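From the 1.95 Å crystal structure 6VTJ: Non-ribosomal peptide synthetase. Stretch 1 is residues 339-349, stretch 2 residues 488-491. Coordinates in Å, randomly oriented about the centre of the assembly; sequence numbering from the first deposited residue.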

# COMPACT_ATOMS: atom_id res chain seq x y z
N PHE A 339 0.99 9.26 3.01
CA PHE A 339 2.17 10.11 2.88
C PHE A 339 1.78 11.55 2.56
O PHE A 339 2.27 12.50 3.19
CB PHE A 339 3.10 9.53 1.80
CG PHE A 339 4.21 10.45 1.38
CD1 PHE A 339 5.33 10.61 2.17
CD2 PHE A 339 4.15 11.14 0.18
CE1 PHE A 339 6.36 11.46 1.77
CE2 PHE A 339 5.16 11.97 -0.21
CZ PHE A 339 6.27 12.12 0.58
N LEU A 340 0.88 11.73 1.60
CA LEU A 340 0.47 13.09 1.25
C LEU A 340 -0.34 13.73 2.36
O LEU A 340 -0.23 14.93 2.57
CB LEU A 340 -0.30 13.09 -0.07
CG LEU A 340 0.55 12.82 -1.33
CD1 LEU A 340 -0.32 12.60 -2.54
CD2 LEU A 340 1.54 13.92 -1.60
N ASN A 341 -1.16 12.98 3.10
CA ASN A 341 -1.94 13.61 4.16
C ASN A 341 -1.05 14.03 5.32
O ASN A 341 -1.33 15.03 5.99
CB ASN A 341 -3.05 12.67 4.66
CG ASN A 341 -4.24 12.60 3.72
OD1 ASN A 341 -4.56 13.57 3.03
ND2 ASN A 341 -4.89 11.45 3.67
N ASN A 342 0.02 13.28 5.57
CA ASN A 342 1.02 13.69 6.53
C ASN A 342 1.66 15.01 6.11
O ASN A 342 1.79 15.94 6.92
CB ASN A 342 2.06 12.58 6.69
CG ASN A 342 3.35 13.06 7.31
OD1 ASN A 342 3.47 13.12 8.54
N ILE A 343 2.04 15.11 4.82
CA ILE A 343 2.53 16.39 4.27
C ILE A 343 1.49 17.50 4.42
O ILE A 343 1.84 18.67 4.67
CB ILE A 343 2.92 16.21 2.79
CG1 ILE A 343 3.96 15.10 2.61
CG2 ILE A 343 3.43 17.51 2.23
CD1 ILE A 343 5.28 15.44 3.17
N LYS A 344 0.21 17.18 4.23
CA LYS A 344 -0.84 18.18 4.39
C LYS A 344 -0.86 18.70 5.82
O LYS A 344 -1.03 19.90 6.06
CB LYS A 344 -2.21 17.60 4.04
CG LYS A 344 -3.27 18.65 3.77
CD LYS A 344 -4.69 18.10 3.97
CE LYS A 344 -5.29 17.68 2.66
NZ LYS A 344 -6.62 18.32 2.40
N THR A 345 -0.74 17.80 6.79
CA THR A 345 -0.73 18.25 8.18
C THR A 345 0.46 19.16 8.44
O THR A 345 0.32 20.19 9.10
CB THR A 345 -0.70 17.06 9.13
OG1 THR A 345 -2.01 16.47 9.19
CG2 THR A 345 -0.31 17.51 10.53
N ILE A 346 1.63 18.79 7.90
CA ILE A 346 2.81 19.64 8.10
C ILE A 346 2.54 21.03 7.54
O ILE A 346 2.89 22.05 8.14
CB ILE A 346 4.06 18.99 7.47
CG1 ILE A 346 4.62 17.90 8.37
CG2 ILE A 346 5.12 20.02 7.23
CD1 ILE A 346 5.67 17.04 7.69
N LYS A 347 1.87 21.08 6.38
CA LYS A 347 1.54 22.38 5.80
C LYS A 347 0.56 23.15 6.68
O LYS A 347 0.73 24.35 6.90
CB LYS A 347 1.00 22.19 4.38
CG LYS A 347 0.70 23.49 3.64
CD LYS A 347 -0.77 23.88 3.81
CE LYS A 347 -1.08 25.25 3.23
NZ LYS A 347 -2.50 25.64 3.50
N LYS A 348 -0.46 22.47 7.21
CA LYS A 348 -1.48 23.17 8.00
C LYS A 348 -0.87 23.74 9.28
O LYS A 348 -1.09 24.91 9.60
CB LYS A 348 -2.64 22.23 8.34
CG LYS A 348 -3.49 21.74 7.15
CD LYS A 348 -4.42 22.81 6.63
CE LYS A 348 -5.43 22.23 5.64
NZ LYS A 348 -6.16 21.05 6.20
N LEU A 349 -0.11 22.93 10.01
CA LEU A 349 0.62 23.44 11.16
C LEU A 349 1.70 24.44 10.76
O LEU A 349 2.12 25.24 11.60
CB LEU A 349 1.24 22.30 11.94
CG LEU A 349 0.38 21.08 12.28
CD1 LEU A 349 1.10 20.11 13.21
CD2 LEU A 349 -0.93 21.53 12.90
N ASP A 488 -7.34 22.29 -4.78
CA ASP A 488 -7.20 22.98 -3.50
C ASP A 488 -6.91 21.97 -2.39
O ASP A 488 -7.48 22.03 -1.30
CB ASP A 488 -8.44 23.82 -3.18
CG ASP A 488 -8.64 24.95 -4.18
OD1 ASP A 488 -7.64 25.45 -4.75
OD2 ASP A 488 -9.80 25.34 -4.40
N TYR A 489 -6.01 21.02 -2.69
CA TYR A 489 -5.73 19.94 -1.76
C TYR A 489 -5.27 20.47 -0.41
O TYR A 489 -5.70 19.97 0.64
CB TYR A 489 -4.66 19.01 -2.37
CG TYR A 489 -4.23 17.90 -1.45
CD1 TYR A 489 -5.07 16.82 -1.20
CD2 TYR A 489 -2.98 17.93 -0.82
CE1 TYR A 489 -4.68 15.80 -0.37
CE2 TYR A 489 -2.58 16.90 0.02
CZ TYR A 489 -3.44 15.84 0.24
OH TYR A 489 -3.06 14.82 1.08
N PHE A 490 -4.41 21.48 -0.41
CA PHE A 490 -3.89 22.02 0.84
C PHE A 490 -4.80 23.05 1.49
O PHE A 490 -4.43 23.60 2.53
CB PHE A 490 -2.50 22.62 0.61
CG PHE A 490 -1.47 21.60 0.27
CD1 PHE A 490 -1.05 20.68 1.22
CD2 PHE A 490 -0.97 21.49 -1.03
CE1 PHE A 490 -0.11 19.70 0.90
CE2 PHE A 490 -0.02 20.52 -1.35
CZ PHE A 490 0.40 19.62 -0.38
N GLU A 491 -5.98 23.30 0.93
CA GLU A 491 -6.83 24.38 1.44
C GLU A 491 -7.43 24.01 2.80
O GLU A 491 -7.41 22.84 3.20
CB GLU A 491 -7.94 24.71 0.44

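Residues 339-349 are helical throughout, each backbone N from Ile343 to Leu349 bonding to the carbonyl four residues earlier. Against this helix lies the chain terminus, 488-491, folded into a type I beta turn that the Glu491 N to Asp488 O hydrogen bond (3.0 Å) closes. The backbones come nearest at Lys344 and Phe490, whose CA atoms are 6.1 Å apart, and the contact buries 422 Å² in all.

Lys344 does the most varied work. Its chi1 and chi2 are t (-163° and -157°), but chi3 at -97° and chi4 at -126° lie between wells. The resulting path lays Lys344 CE over one face of the Tyr489 ring, 3.7 Å from the centroid and 16° off the normal, a CH-pi contact. Lys344 NZ sits 4.3 Å from the Tyr489 ring centroid, 17° off the normal, so the ammonium also makes a cation-pi interaction while donating a 2.6 Å hydrogen bond to Tyr489 O. One conformer thus serves both ring and carbonyl.

The CA-to-CB bond of Tyr489 points sideways to the helix, but t chi1 (176°) carries the ring to it, where Tyr489 OH donates to Asn341 OD1 at 2.8 Å. The CA-to-CB bond of Asn341 points away overall, yet with chi1 m (-77°) OD1 comes within reach. Tyr489 OH lies 3.5 Å from Leu340 CB and 3.3 Å from Asn341 N, the latter at an angle too poor for a hydrogen bond.

Phe490, chi1 m (-67°), presents its ring edge to Lys344 CA, with Phe490 CE1 3.9 Å from that atom and 4.4 Å from Ile343 CG2. Lys347 points toward the turn; with chi2 off-well at -94° but chi3 and chi4 t, its CD packs 3.8 Å from Phe490 CB and NZ donates to Phe490 O at 3.0 Å. Lys348 (m, m, t, p) starts sideways, but its end comes nearer, Lys348 CE lying 3.2 Å from Glu491 O.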